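Local coordinates for protein adenylate kinase (Schistosoma mansoni, PDB 3UMF) that catalyses reversible phosphoryl transfer between adenine nucleotides, converting ATP and AMP into two molecules of ADP, at residues A[29-34]-A[129-134]; A[62-67]-A[91-96]; A[144-149]-A[166-171]; A[192-197]-A[205-210]. All coordinates share one frame; numbering follows the deposited sequence.

Contact 1 (A[29-34]-A[129-134]); sequences AKVIFV and EVCPCL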
loop_
_atom_site.group_PDB
_atom_site.type_symbol
_atom_site.label_atom_id
_atom_site.label_comp_id
_atom_site.label_asym_id
_atom_site.label_seq_id
_atom_site.Cartn_x
_atom_site.Cartn_y
_atom_site.Cartn_z
ATOM N N ALA A 29 -10.317 -14.549 -1.280
ATOM C CA ALA A 29 -9.703 -13.231 -1.102
ATOM C C ALA A 29 -9.177 -12.590 -2.385
ATOM O O ALA A 29 -8.465 -13.222 -3.168
ATOM C CB ALA A 29 -8.586 -13.299 -0.063
ATOM N N LYS A 30 -9.546 -11.326 -2.585
ATOM C CA LYS A 30 -9.030 -10.506 -3.675
ATOM C C LYS A 30 -8.193 -9.381 -3.084
ATOM O O LYS A 30 -8.717 -8.503 -2.400
ATOM C CB LYS A 30 -10.185 -9.924 -4.487
ATOM C CG LYS A 30 -10.982 -10.954 -5.266
ATOM C CD LYS A 30 -12.362 -10.421 -5.595
ATOM C CE LYS A 30 -12.828 -10.869 -6.968
ATOM N NZ LYS A 30 -13.811 -9.902 -7.533
ATOM N N VAL A 31 -6.892 -9.409 -3.354
ATOM C CA VAL A 31 -5.964 -8.473 -2.731
ATOM C C VAL A 31 -5.476 -7.404 -3.699
ATOM O O VAL A 31 -4.959 -7.710 -4.776
ATOM C CB VAL A 31 -4.747 -9.206 -2.135
ATOM C CG1 VAL A 31 -3.701 -8.214 -1.652
ATOM C CG2 VAL A 31 -5.189 -10.120 -1.006
ATOM N N ILE A 32 -5.647 -6.147 -3.309
ATOM C CA ILE A 32 -5.204 -5.025 -4.119
ATOM C C ILE A 32 -4.063 -4.290 -3.428
ATOM O O ILE A 32 -4.265 -3.611 -2.418
ATOM C CB ILE A 32 -6.362 -4.040 -4.364
ATOM C CG1 ILE A 32 -7.522 -4.756 -5.063
ATOM C CG2 ILE A 32 -5.891 -2.847 -5.182
ATOM C CD1 ILE A 32 -8.819 -3.982 -5.032
ATOM N N PHE A 33 -2.858 -4.438 -3.961
ATOM C CA PHE A 33 -1.715 -3.682 -3.470
ATOM C C PHE A 33 -1.846 -2.228 -3.929
ATOM O O PHE A 33 -2.193 -1.966 -5.081
ATOM C CB PHE A 33 -0.413 -4.283 -4.006
ATOM C CG PHE A 33 -0.081 -5.643 -3.437
ATOM C CD1 PHE A 33 -0.495 -6.009 -2.165
ATOM C CD2 PHE A 33 0.662 -6.554 -4.178
ATOM C CE1 PHE A 33 -0.176 -7.256 -1.647
ATOM C CE2 PHE A 33 0.985 -7.801 -3.663
ATOM C CZ PHE A 33 0.562 -8.151 -2.396
ATOM N N VAL A 34 -1.578 -1.284 -3.033
ATOM C CA VAL A 34 -1.632 0.135 -3.385
ATOM C C VAL A 34 -0.295 0.830 -3.130
ATOM O O VAL A 34 0.227 0.818 -2.010
ATOM C CB VAL A 34 -2.762 0.870 -2.627
ATOM C CG1 VAL A 34 -2.781 2.348 -3.000
ATOM C CG2 VAL A 34 -4.104 0.229 -2.936
ATOM N N GLU A 129 3.043 -16.947 0.998
ATOM C CA GLU A 129 2.580 -17.249 2.349
ATOM C C GLU A 129 1.095 -16.957 2.564
ATOM O O GLU A 129 0.461 -17.561 3.427
ATOM C CB GLU A 129 3.403 -16.456 3.369
ATOM C CG GLU A 129 4.900 -16.713 3.312
ATOM C CD GLU A 129 5.347 -17.769 4.298
ATOM O OE1 GLU A 129 4.850 -18.912 4.215
ATOM O OE2 GLU A 129 6.195 -17.455 5.161
ATOM N N VAL A 130 0.539 -16.024 1.795
ATOM C CA VAL A 130 -0.864 -15.646 1.971
ATOM C C VAL A 130 -1.712 -16.004 0.749
ATOM O O VAL A 130 -2.354 -17.053 0.720
ATOM C CB VAL A 130 -1.017 -14.142 2.301
ATOM C CG1 VAL A 130 -2.411 -13.860 2.840
ATOM C CG2 VAL A 130 0.035 -13.712 3.310
ATOM N N CYS A 131 -1.713 -15.128 -0.252
ATOM C CA CYS A 131 -2.406 -15.392 -1.509
ATOM C C CYS A 131 -1.918 -14.431 -2.590
ATOM O O CYS A 131 -1.460 -13.330 -2.280
ATOM C CB CYS A 131 -3.924 -15.282 -1.335
ATOM S SG CYS A 131 -4.519 -13.638 -0.911
ATOM N N PRO A 132 -1.998 -14.852 -3.864
ATOM C CA PRO A 132 -1.595 -13.981 -4.975
ATOM C C PRO A 132 -2.464 -12.730 -5.021
ATOM O O PRO A 132 -3.649 -12.795 -4.686
ATOM C CB PRO A 132 -1.860 -14.847 -6.210
ATOM C CG PRO A 132 -1.794 -16.253 -5.708
ATOM C CD PRO A 132 -2.384 -16.196 -4.331
ATOM N N CYS A 133 -1.892 -11.603 -5.419
ATOM C CA CYS A 133 -2.671 -10.377 -5.476
ATOM C C CYS A 133 -3.544 -10.354 -6.726
ATOM O O CYS A 133 -3.254 -11.031 -7.716
ATOM C CB CYS A 133 -1.764 -9.142 -5.419
ATOM S SG CYS A 133 -0.882 -8.763 -6.939
ATOM N N LEU A 134 -4.630 -9.596 -6.665
ATOM C CA LEU A 134 -5.483 -9.404 -7.825
ATOM C C LEU A 134 -4.823 -8.420 -8.786
ATOM O O LEU A 134 -4.713 -8.680 -9.985
ATOM C CB LEU A 134 -6.853 -8.885 -7.387
ATOM C CG LEU A 134 -7.808 -8.448 -8.497
ATOM C CD1 LEU A 134 -8.187 -9.623 -9.390
ATOM C CD2 LEU A 134 -9.042 -7.805 -7.893
HETATM O O HOH W 1 -6.001 -11.773 -4.692
#

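Contact 2 (A[62-67]-A[91-96]); sequences DLLRAE and EVVLAL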
loop_
_atom_site.group_PDB
_atom_site.type_symbol
_atom_site.label_atom_id
_atom_site.label_comp_id
_atom_site.label_asym_id
_atom_site.label_seq_id
_atom_site.Cartn_x
_atom_site.Cartn_y
_atom_site.Cartn_z
ATOM N N ASP A 62 -0.890 0.247 11.171
ATOM C CA ASP A 62 -2.040 0.014 12.043
ATOM C C ASP A 62 -2.014 -1.373 12.682
ATOM O O ASP A 62 -2.439 -1.547 13.824
ATOM C CB ASP A 62 -3.354 0.202 11.278
ATOM C CG ASP A 62 -3.622 1.653 10.925
ATOM O OD1 ASP A 62 -2.965 2.544 11.507
ATOM O OD2 ASP A 62 -4.499 1.903 10.070
ATOM N N LEU A 63 -1.526 -2.362 11.940
ATOM C CA LEU A 63 -1.455 -3.722 12.462
ATOM C C LEU A 63 -0.379 -3.846 13.538
ATOM O O LEU A 63 -0.562 -4.560 14.519
ATOM C CB LEU A 63 -1.218 -4.727 11.332
ATOM C CG LEU A 63 -2.390 -4.915 10.360
ATOM C CD1 LEU A 63 -2.046 -5.936 9.285
ATOM C CD2 LEU A 63 -3.654 -5.321 11.102
ATOM N N LEU A 64 0.736 -3.140 13.352
ATOM C CA LEU A 64 1.815 -3.117 14.339
ATOM C C LEU A 64 1.388 -2.406 15.620
ATOM O O LEU A 64 1.736 -2.829 16.724
ATOM C CB LEU A 64 3.059 -2.437 13.761
ATOM C CG LEU A 64 3.824 -3.228 12.696
ATOM C CD1 LEU A 64 4.908 -2.370 12.064
ATOM C CD2 LEU A 64 4.421 -4.489 13.305
ATOM N N ARG A 65 0.637 -1.321 15.467
ATOM C CA ARG A 65 0.136 -0.578 16.619
ATOM C C ARG A 65 -0.836 -1.432 17.427
ATOM O O ARG A 65 -0.851 -1.377 18.658
ATOM C CB ARG A 65 -0.553 0.712 16.170
ATOM C CG ARG A 65 -1.023 1.581 17.321
ATOM C CD ARG A 65 -1.804 2.788 16.834
ATOM N NE ARG A 65 -2.130 3.691 17.936
ATOM C CZ ARG A 65 -2.978 4.709 17.842
ATOM N NH1 ARG A 65 -3.594 4.956 16.694
ATOM N NH2 ARG A 65 -3.211 5.477 18.896
ATOM N N ALA A 66 -1.644 -2.220 16.727
ATOM C CA ALA A 66 -2.613 -3.094 17.379
ATOM C C ALA A 66 -1.923 -4.222 18.143
ATOM O O ALA A 66 -2.399 -4.644 19.194
ATOM C CB ALA A 66 -3.587 -3.661 16.361
ATOM N N GLU A 67 -0.801 -4.702 17.614
ATOM C CA GLU A 67 -0.037 -5.752 18.285
ATOM C C GLU A 67 0.611 -5.222 19.564
ATOM O O GLU A 67 0.604 -5.892 20.595
ATOM C CB GLU A 67 1.017 -6.344 17.343
ATOM C CG GLU A 67 1.721 -7.576 17.892
ATOM C CD GLU A 67 0.757 -8.675 18.307
ATOM O OE1 GLU A 67 -0.172 -8.988 17.533
ATOM O OE2 GLU A 67 0.923 -9.229 19.415
ATOM N N GLU A 91 8.643 -10.982 8.243
ATOM C CA GLU A 91 7.871 -12.127 8.714
ATOM C C GLU A 91 6.807 -11.723 9.739
ATOM O O GLU A 91 5.707 -12.279 9.755
ATOM C CB GLU A 91 8.799 -13.193 9.311
ATOM C CG GLU A 91 9.641 -13.950 8.287
ATOM C CD GLU A 91 10.747 -13.104 7.676
ATOM O OE1 GLU A 91 11.198 -12.138 8.330
ATOM O OE2 GLU A 91 11.164 -13.400 6.536
ATOM N N VAL A 92 7.139 -10.756 10.591
ATOM C CA VAL A 92 6.202 -10.269 11.601
ATOM C C VAL A 92 5.017 -9.542 10.963
ATOM O O VAL A 92 3.863 -9.797 11.310
ATOM C CB VAL A 92 6.891 -9.334 12.617
ATOM C CG1 VAL A 92 5.876 -8.782 13.603
ATOM C CG2 VAL A 92 8.007 -10.070 13.348
ATOM N N VAL A 93 5.310 -8.639 10.032
ATOM C CA VAL A 93 4.273 -7.898 9.325
ATOM C C VAL A 93 3.393 -8.848 8.519
ATOM O O VAL A 93 2.168 -8.713 8.496
ATOM C CB VAL A 93 4.890 -6.849 8.371
ATOM C CG1 VAL A 93 3.820 -6.232 7.479
ATOM C CG2 VAL A 93 5.617 -5.772 9.164
ATOM N N LEU A 94 4.033 -9.817 7.875
ATOM C CA LEU A 94 3.342 -10.797 7.046
ATOM C C LEU A 94 2.348 -11.624 7.861
ATOM O O LEU A 94 1.217 -11.848 7.431
ATOM C CB LEU A 94 4.365 -11.709 6.363
ATOM C CG LEU A 94 4.117 -12.067 4.896
ATOM C CD1 LEU A 94 3.803 -10.820 4.083
ATOM C CD2 LEU A 94 5.324 -12.796 4.315
ATOM N N ALA A 95 2.771 -12.063 9.043
ATOM C CA ALA A 95 1.901 -12.829 9.928
ATOM C C ALA A 95 0.716 -11.994 10.416
ATOM O O ALA A 95 -0.395 -12.504 10.551
ATOM C CB ALA A 95 2.692 -13.376 11.108
ATOM N N LEU A 96 0.953 -10.713 10.675
ATOM C CA LEU A 96 -0.116 -9.819 11.107
ATOM C C LEU A 96 -1.139 -9.606 9.993
ATOM O O LEU A 96 -2.345 -9.603 10.245
ATOM C CB LEU A 96 0.448 -8.476 11.585
ATOM C CG LEU A 96 1.242 -8.498 12.896
ATOM C CD1 LEU A 96 1.710 -7.098 13.270
ATOM C CD2 LEU A 96 0.415 -9.103 14.019
#

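Contact 3 (A[144-149]-A[166-171]); sequences EVMRKR and TIVKRF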
loop_
_atom_site.group_PDB
_atom_site.type_symbol
_atom_site.label_atom_id
_atom_site.label_comp_id
_atom_site.label_asym_id
_atom_site.label_seq_id
_atom_site.Cartn_x
_atom_site.Cartn_y
_atom_site.Cartn_z
ATOM N N GLU A 144 7.973 16.820 -11.054
ATOM C CA GLU A 144 7.443 18.148 -11.351
ATOM C C GLU A 144 6.048 18.361 -10.757
ATOM O O GLU A 144 5.749 19.424 -10.208
ATOM C CB GLU A 144 7.394 18.370 -12.868
ATOM C CG GLU A 144 8.701 18.065 -13.603
ATOM C CD GLU A 144 8.781 16.638 -14.130
ATOM O OE1 GLU A 144 8.407 16.412 -15.304
ATOM O OE2 GLU A 144 9.226 15.740 -13.380
ATOM N N VAL A 145 5.193 17.350 -10.885
ATOM C CA VAL A 145 3.848 17.395 -10.313
ATOM C C VAL A 145 3.894 17.435 -8.784
ATOM O O VAL A 145 3.177 18.213 -8.156
ATOM C CB VAL A 145 2.996 16.196 -10.784
ATOM C CG1 VAL A 145 1.776 16.014 -9.897
ATOM C CG2 VAL A 145 2.584 16.379 -12.243
ATOM N N MET A 146 4.736 16.594 -8.191
ATOM C CA MET A 146 4.924 16.592 -6.742
ATOM C C MET A 146 5.355 17.966 -6.223
ATOM O O MET A 146 4.813 18.457 -5.231
ATOM C CB MET A 146 5.939 15.518 -6.334
ATOM C CG MET A 146 6.292 15.483 -4.848
ATOM S SD MET A 146 7.566 16.666 -4.344
ATOM C CE MET A 146 8.995 16.098 -5.271
ATOM N N ARG A 147 6.332 18.576 -6.891
ATOM C CA ARG A 147 6.832 19.901 -6.514
ATOM C C ARG A 147 5.743 20.972 -6.570
ATOM O O ARG A 147 5.632 21.808 -5.670
ATOM C CB ARG A 147 7.991 20.320 -7.435
ATOM C CG ARG A 147 9.290 19.531 -7.273
ATOM C CD ARG A 147 10.327 20.007 -8.289
ATOM N NE ARG A 147 11.600 19.295 -8.195
ATOM C CZ ARG A 147 12.670 19.757 -7.554
ATOM N NH1 ARG A 147 12.621 20.932 -6.943
ATOM N NH2 ARG A 147 13.789 19.044 -7.522
ATOM N N LYS A 148 4.949 20.950 -7.636
ATOM C CA LYS A 148 3.885 21.932 -7.828
ATOM C C LYS A 148 2.792 21.724 -6.786
ATOM O O LYS A 148 2.060 22.648 -6.430
ATOM C CB LYS A 148 3.306 21.795 -9.242
ATOM C CG LYS A 148 2.365 22.910 -9.665
ATOM C CD LYS A 148 0.907 22.496 -9.527
ATOM N N ARG A 149 2.704 20.497 -6.286
ATOM C CA ARG A 149 1.666 20.119 -5.344
ATOM C C ARG A 149 2.061 20.406 -3.888
ATOM O O ARG A 149 1.258 20.940 -3.122
ATOM C CB ARG A 149 1.327 18.633 -5.538
ATOM C CG ARG A 149 -0.062 18.224 -5.100
ATOM C CD ARG A 149 -0.442 16.868 -5.680
ATOM N NE ARG A 149 -1.275 16.989 -6.877
ATOM C CZ ARG A 149 -1.645 15.960 -7.633
ATOM N NH1 ARG A 149 -1.251 14.731 -7.324
ATOM N NH2 ARG A 149 -2.406 16.158 -8.701
ATOM N N THR A 166 14.376 17.783 1.342
ATOM C CA THR A 166 14.189 16.500 2.014
ATOM C C THR A 166 13.057 15.708 1.360
ATOM O O THR A 166 13.174 14.501 1.137
ATOM C CB THR A 166 13.894 16.679 3.517
ATOM O OG1 THR A 166 15.028 17.274 4.158
ATOM C CG2 THR A 166 13.599 15.332 4.173
ATOM N N ILE A 167 11.968 16.399 1.041
ATOM C CA ILE A 167 10.823 15.779 0.378
ATOM C C ILE A 167 11.157 15.365 -1.059
ATOM O O ILE A 167 10.708 14.317 -1.536
ATOM C CB ILE A 167 9.600 16.724 0.390
ATOM C CG1 ILE A 167 9.100 16.917 1.826
ATOM C CG2 ILE A 167 8.486 16.188 -0.496
ATOM C CD1 ILE A 167 7.882 17.807 1.932
ATOM N N VAL A 168 11.945 16.184 -1.750
ATOM C CA VAL A 168 12.416 15.820 -3.084
ATOM C C VAL A 168 13.222 14.521 -3.029
ATOM O O VAL A 168 12.986 13.609 -3.820
ATOM C CB VAL A 168 13.256 16.945 -3.729
ATOM C CG1 VAL A 168 13.964 16.436 -4.974
ATOM C CG2 VAL A 168 12.369 18.140 -4.067
ATOM N N LYS A 169 14.151 14.436 -2.081
ATOM C CA LYS A 169 14.948 13.224 -1.881
ATOM C C LYS A 169 14.094 12.027 -1.467
ATOM O O LYS A 169 14.368 10.893 -1.860
ATOM C CB LYS A 169 16.037 13.457 -0.830
ATOM C CG LYS A 169 17.077 14.488 -1.223
ATOM C CD LYS A 169 17.609 14.235 -2.622
ATOM C CE LYS A 169 18.796 15.139 -2.913
ATOM N NZ LYS A 169 18.800 15.589 -4.328
ATOM N N ARG A 170 13.067 12.276 -0.663
ATOM C CA ARG A 170 12.168 11.201 -0.251
ATOM C C ARG A 170 11.391 10.674 -1.455
ATOM O O ARG A 170 11.148 9.471 -1.573
ATOM C CB ARG A 170 11.211 11.677 0.843
ATOM C CG ARG A 170 10.340 10.572 1.426
ATOM C CD ARG A 170 9.405 11.119 2.493
ATOM N NE ARG A 170 10.144 11.704 3.608
ATOM C CZ ARG A 170 9.586 12.411 4.584
ATOM N NH1 ARG A 170 8.279 12.623 4.586
ATOM N NH2 ARG A 170 10.336 12.907 5.557
ATOM N N PHE A 171 11.013 11.585 -2.347
ATOM C CA PHE A 171 10.356 11.230 -3.600
ATOM C C PHE A 171 11.261 10.353 -4.469
ATOM O O PHE A 171 10.836 9.321 -4.982
ATOM C CB PHE A 171 9.958 12.499 -4.370
ATOM C CG PHE A 171 9.378 12.229 -5.731
ATOM C CD1 PHE A 171 8.010 12.091 -5.898
ATOM C CD2 PHE A 171 10.198 12.112 -6.844
ATOM C CE1 PHE A 171 7.470 11.840 -7.151
ATOM C CE2 PHE A 171 9.665 11.854 -8.097
ATOM C CZ PHE A 171 8.297 11.721 -8.248
#

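Contact 4 (A[192-197]-A[205-210]); sequences ITIDAS and DKVNHE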
loop_
_atom_site.group_PDB
_atom_site.type_symbol
_atom_site.label_atom_id
_atom_site.label_comp_id
_atom_site.label_asym_id
_atom_site.label_seq_id
_atom_site.Cartn_x
_atom_site.Cartn_y
_atom_site.Cartn_z
ATOM N N ILE A 192 -2.069 -1.445 -12.409
ATOM C CA ILE A 192 -2.888 -0.340 -12.882
ATOM C C ILE A 192 -2.129 0.955 -12.633
ATOM O O ILE A 192 -2.033 1.424 -11.495
ATOM C CB ILE A 192 -4.241 -0.289 -12.155
ATOM C CG1 ILE A 192 -5.052 -1.553 -12.455
ATOM C CG2 ILE A 192 -5.025 0.944 -12.569
ATOM C CD1 ILE A 192 -6.355 -1.628 -11.700
ATOM N N THR A 193 -1.568 1.522 -13.693
ATOM C CA THR A 193 -0.818 2.765 -13.568
ATOM C C THR A 193 -1.768 3.947 -13.698
ATOM O O THR A 193 -2.319 4.199 -14.772
ATOM C CB THR A 193 0.305 2.852 -14.616
ATOM O OG1 THR A 193 1.221 1.770 -14.408
ATOM C CG2 THR A 193 1.055 4.174 -14.496
ATOM N N ILE A 194 -1.975 4.658 -12.595
ATOM C CA ILE A 194 -2.877 5.797 -12.596
ATOM C C ILE A 194 -2.087 7.093 -12.702
ATOM O O ILE A 194 -1.145 7.317 -11.944
ATOM C CB ILE A 194 -3.758 5.834 -11.320
ATOM C CG1 ILE A 194 -4.627 4.575 -11.236
ATOM C CG2 ILE A 194 -4.645 7.075 -11.313
ATOM C CD1 ILE A 194 -5.673 4.471 -12.342
ATOM N N ASP A 195 -2.453 7.932 -13.665
ATOM C CA ASP A 195 -1.894 9.274 -13.759
ATOM C C ASP A 195 -2.555 10.117 -12.668
ATOM O O ASP A 195 -3.714 10.516 -12.792
ATOM C CB ASP A 195 -2.171 9.864 -15.145
ATOM C CG ASP A 195 -1.582 11.256 -15.330
ATOM O OD1 ASP A 195 -1.053 11.843 -14.357
ATOM O OD2 ASP A 195 -1.664 11.779 -16.461
ATOM N N ALA A 196 -1.818 10.382 -11.596
ATOM C CA ALA A 196 -2.382 11.076 -10.445
ATOM C C ALA A 196 -2.106 12.581 -10.463
ATOM O O ALA A 196 -2.141 13.237 -9.421
ATOM C CB ALA A 196 -1.884 10.448 -9.146
ATOM N N SER A 197 -1.855 13.125 -11.651
ATOM C CA SER A 197 -1.613 14.558 -11.799
ATOM C C SER A 197 -2.917 15.346 -11.920
ATOM O O SER A 197 -2.915 16.575 -11.837
ATOM C CB SER A 197 -0.725 14.835 -13.013
ATOM O OG SER A 197 -1.411 14.554 -14.220
ATOM N N ASP A 205 -12.447 8.409 -10.624
ATOM C CA ASP A 205 -13.216 7.865 -11.741
ATOM C C ASP A 205 -12.370 6.924 -12.603
ATOM O O ASP A 205 -12.837 5.860 -13.016
ATOM C CB ASP A 205 -13.796 8.991 -12.603
ATOM C CG ASP A 205 -14.912 9.758 -11.901
ATOM O OD1 ASP A 205 -15.520 9.213 -10.955
ATOM O OD2 ASP A 205 -15.188 10.906 -12.309
ATOM N N LYS A 206 -11.127 7.316 -12.871
ATOM C CA LYS A 206 -10.219 6.486 -13.666
ATOM C C LYS A 206 -9.876 5.176 -12.954
ATOM O O LYS A 206 -9.855 4.114 -13.579
ATOM C CB LYS A 206 -8.941 7.255 -14.013
ATOM C CG LYS A 206 -7.966 6.488 -14.901
ATOM C CD LYS A 206 -8.612 6.067 -16.215
ATOM C CE LYS A 206 -7.579 5.496 -17.182
ATOM N NZ LYS A 206 -8.203 4.953 -18.422
ATOM N N VAL A 207 -9.615 5.255 -11.651
ATOM C CA VAL A 207 -9.326 4.066 -10.853
ATOM C C VAL A 207 -10.470 3.060 -10.923
ATOM O O VAL A 207 -10.248 1.864 -11.111
ATOM C CB VAL A 207 -9.057 4.420 -9.370
ATOM C CG1 VAL A 207 -9.022 3.165 -8.519
ATOM C CG2 VAL A 207 -7.758 5.184 -9.236
ATOM N N ASN A 208 -11.696 3.551 -10.778
ATOM C CA ASN A 208 -12.868 2.683 -10.838
ATOM C C ASN A 208 -13.065 2.067 -12.217
ATOM O O ASN A 208 -13.533 0.938 -12.333
ATOM C CB ASN A 208 -14.127 3.439 -10.403
ATOM C CG ASN A 208 -14.088 3.833 -8.940
ATOM O OD1 ASN A 208 -13.353 3.244 -8.147
ATOM N ND2 ASN A 208 -14.885 4.827 -8.573
ATOM N N HIS A 209 -12.705 2.815 -13.257
ATOM C CA HIS A 209 -12.795 2.321 -14.626
ATOM C C HIS A 209 -11.808 1.181 -14.851
ATOM O O HIS A 209 -12.137 0.170 -15.469
ATOM C CB HIS A 209 -12.532 3.455 -15.623
ATOM C CG HIS A 209 -12.650 3.040 -17.057
ATOM N ND1 HIS A 209 -11.559 2.685 -17.820
ATOM C CD2 HIS A 209 -13.728 2.923 -17.866
ATOM C CE1 HIS A 209 -11.960 2.367 -19.038
ATOM N NE2 HIS A 209 -13.272 2.504 -19.092
ATOM N N GLU A 210 -10.598 1.341 -14.328
ATOM C CA GLU A 210 -9.562 0.326 -14.486
ATOM C C GLU A 210 -9.829 -0.915 -13.631
ATOM O O GLU A 210 -9.586 -2.036 -14.074
ATOM C CB GLU A 210 -8.184 0.920 -14.184
ATOM C CG GLU A 210 -7.771 2.014 -15.153
ATOM C CD GLU A 210 -7.775 1.540 -16.593
ATOM O OE1 GLU A 210 -7.177 0.478 -16.870
ATOM O OE2 GLU A 210 -8.378 2.220 -17.451
#

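Contact 1 (A[29-34]-A[129-134])
Val31 and Leu134 are joined by the direct backbone hydrogen bond of this contact. Leu134 N donates to Val31 O over 2.7 Å, with an N-H...O angle of 151° and the donor in the carbonyl plane. A water extends the link: it accepts from Val31 N (2.9 Å) and donates to Ala29 O and to Pro132 O (2.6 Å from Pro132 O to the water), so one water ties an N-H and two carbonyls of the two segments together.

Aromatic contacts centre on Phe33. CB of Cys133 sits over one ring face, a CH-pi contact 3.9 Å from the centroid of Phe33 and displaced toward the rim. With chi1 76°, Cys133 places its SG between its own backbone N and carbonyl carbon, and this sulfur meets the same ring obliquely. The short cysteine side chain lets its CB lie close over the ring, whose own packing includes an edge-to-face meeting with Phe126.

The remaining contacts are apolar. Cys131 SG rests 3.6 Å from Val31 CG2 and 4.2 Å from Ala29 CB, and beta-branched Val31 combines a strand-favouring backbone with methyls for the buried side, where Met101 of helix 90-104 also packs. Leu134 CD2 reaches Lys30 CB at 4.2 Å, using the aliphatic base of a lysine whose amino group turns off toward His110, a weak bond.

Beyond this junction Phe33 and Cys135 are joined by a backbone hydrogen bond. The loop thus delivers strand 135-140 alongside strand 30-35, the central strand of the parallel sheet in the Rossmann-like P-loop kinase fold.

Contact 2 (A[62-67]-A[91-96])
Leu63 and Leu64 meet Leu96 in an apolar helix-to-helix contact near the surface, where helix 60-68 crosses the beginning of helix 90-104. The axes of the two short segments stand at 90° and approach to 10.0 Å, so the touching region is compact and one residue, Leu96, dominates it.

Leu96 has its CG turned away from its carbonyl carbon (chi1 -69°) and its CD1 extended (chi2 -179°), which lays the forked end against the other helix. CD1 lies 3.6 Å from Leu63 O and 3.8 Å from Leu64 CD2, the two leucine side chains crossing at about a right angle. Leu63 O is already engaged by Glu67 N in its helix, so the methyl covers a satisfied carbonyl. Nearer the backbones, Leu63 CB and Leu96 CB come within 4.1 Å. The flexible, branched leucine suits this place, since its two methyls can serve different neighbours.

The other methyl, Leu96 CD2, lies 3.6 Å from Glu67 OE1. An acid is tolerated beside it because the carboxylate has a polar partner elsewhere: Glu67 OE2 bonds to Ser72 OG. At the opposite margin Leu64 CD2 makes a looser contact with Val93 CG2, at 4.5 Å, while Leu64 also packs on Leu78 and Met82 of helix 73-84.

In adenylate kinases helix 60-68 probably belongs to the AMP-binding region and helix 90-104 to the core, so the contact is consistent with the joint between them.

Contact 3 (A[144-149]-A[166-171])
Met146 meets Phe171, Val168 and Ile167 where helices 143-150 and 161-177 pack, the pair that flanks the lid segment in the adenylate kinase fold; part of the intervening chain, 154-159, is not modelled. The short segments run roughly antiparallel, at 148°, with axes 10.9 Å apart. That wide spacing needs long side chains to bridge it, and methionine is well suited.

With CG opposite its backbone N (chi1 176°) and bends at both later torsions, Met146 reaches across and lies alongside Phe171. Its CE lies 3.8 Å from Phe171 CB, approaching the ring obliquely, while CG comes within 3.9 Å of Phe171 CD1; the two side chains run past one another head to tail. CE also meets Val168 CG2 at 4.1 Å. The sulfur has a separate neighbour, Ile167 CG2, 4.0 Å from SD. One unbranched, pliable chain can therefore touch a ring and the CG2 methyls of two beta-branched residues.

Next along the helix, Arg147 starts off to the side and relies on its length, its chain extended from CG to NE, to bring the guanidinium over Val168. The charge is met within its own helix by a salt bridge from NH2 to Glu143, and the flat carbon-nitrogen surface can then lie against hydrocarbon. Val168 CG2 stands over one face of that group, offset toward its rim, and Val168 CG1 approaches Arg147 NH2 to 3.7 Å.

Contact 4 (A[192-197]-A[205-210])
The carboxylate of Glu210, whose aliphatic stem lies against Ile192, is approached on both faces at OE2. Lys206 NZ forms a salt bridge to Glu210 OE2 (2.9 Å) from one side of the plane, and His209 ND1 donates to Glu210 OE2 (3.2 Å) from the other. The histidine meets the oxygen edge-on, only 3° out of its ring plane, while OE1 has a further charged partner in Lys213. On the strand segment, the Asp195 carboxylate receives Ser197 OG (2.7 Å from Asp195 OD1) and Ser197 N on the same face; the backbone bond makes an Asx turn where the strand ends.

Between these polar margins the final strand, 191-195, packs nearly antiparallel to helix 200-212, which covers this edge strand of the Rossmann-like sheet and touches helix 42-53 through Val207 on Leu49. Isoleucines suit the strand, being beta-branched and able to fill the buried layer. Ile192 CG2 presses against Glu210 CB at 3.5 Å, hydrocarbon to hydrocarbon. Ile194, bent at chi2 (-66°), crosses Val207 at about a right angle, its CG1 lying 3.8 Å from Val207 CG2. Its CD1 continues to Lys206 CG at 4.0 Å, touching the lysine before the chain turns off toward Glu210.

Contacts 1 and 4 share the five-stranded parallel sheet: strand 135-140 lies between strands 30-35 and 191-195, and the centres of contacts 1 and 4 are about 19 Å apart. Contact 2 is nested in the chain loop that contact 1 closes, and touches it where Glu129 packs on Leu94; contacts 3 and 4 follow in series. Contacts 2 and 3, with centres about 30 Å apart, lie among peripheral helices, consistent with the AMP-binding and lid flanks of the kinase. Contact 3 is tied to contact 4 by Arg149 NH1, which probably bonds to Ala196 O at 2.7 Å and also reaches Gly39 O, linking the lid-side helix to the P-loop and to the turn just after the last strand.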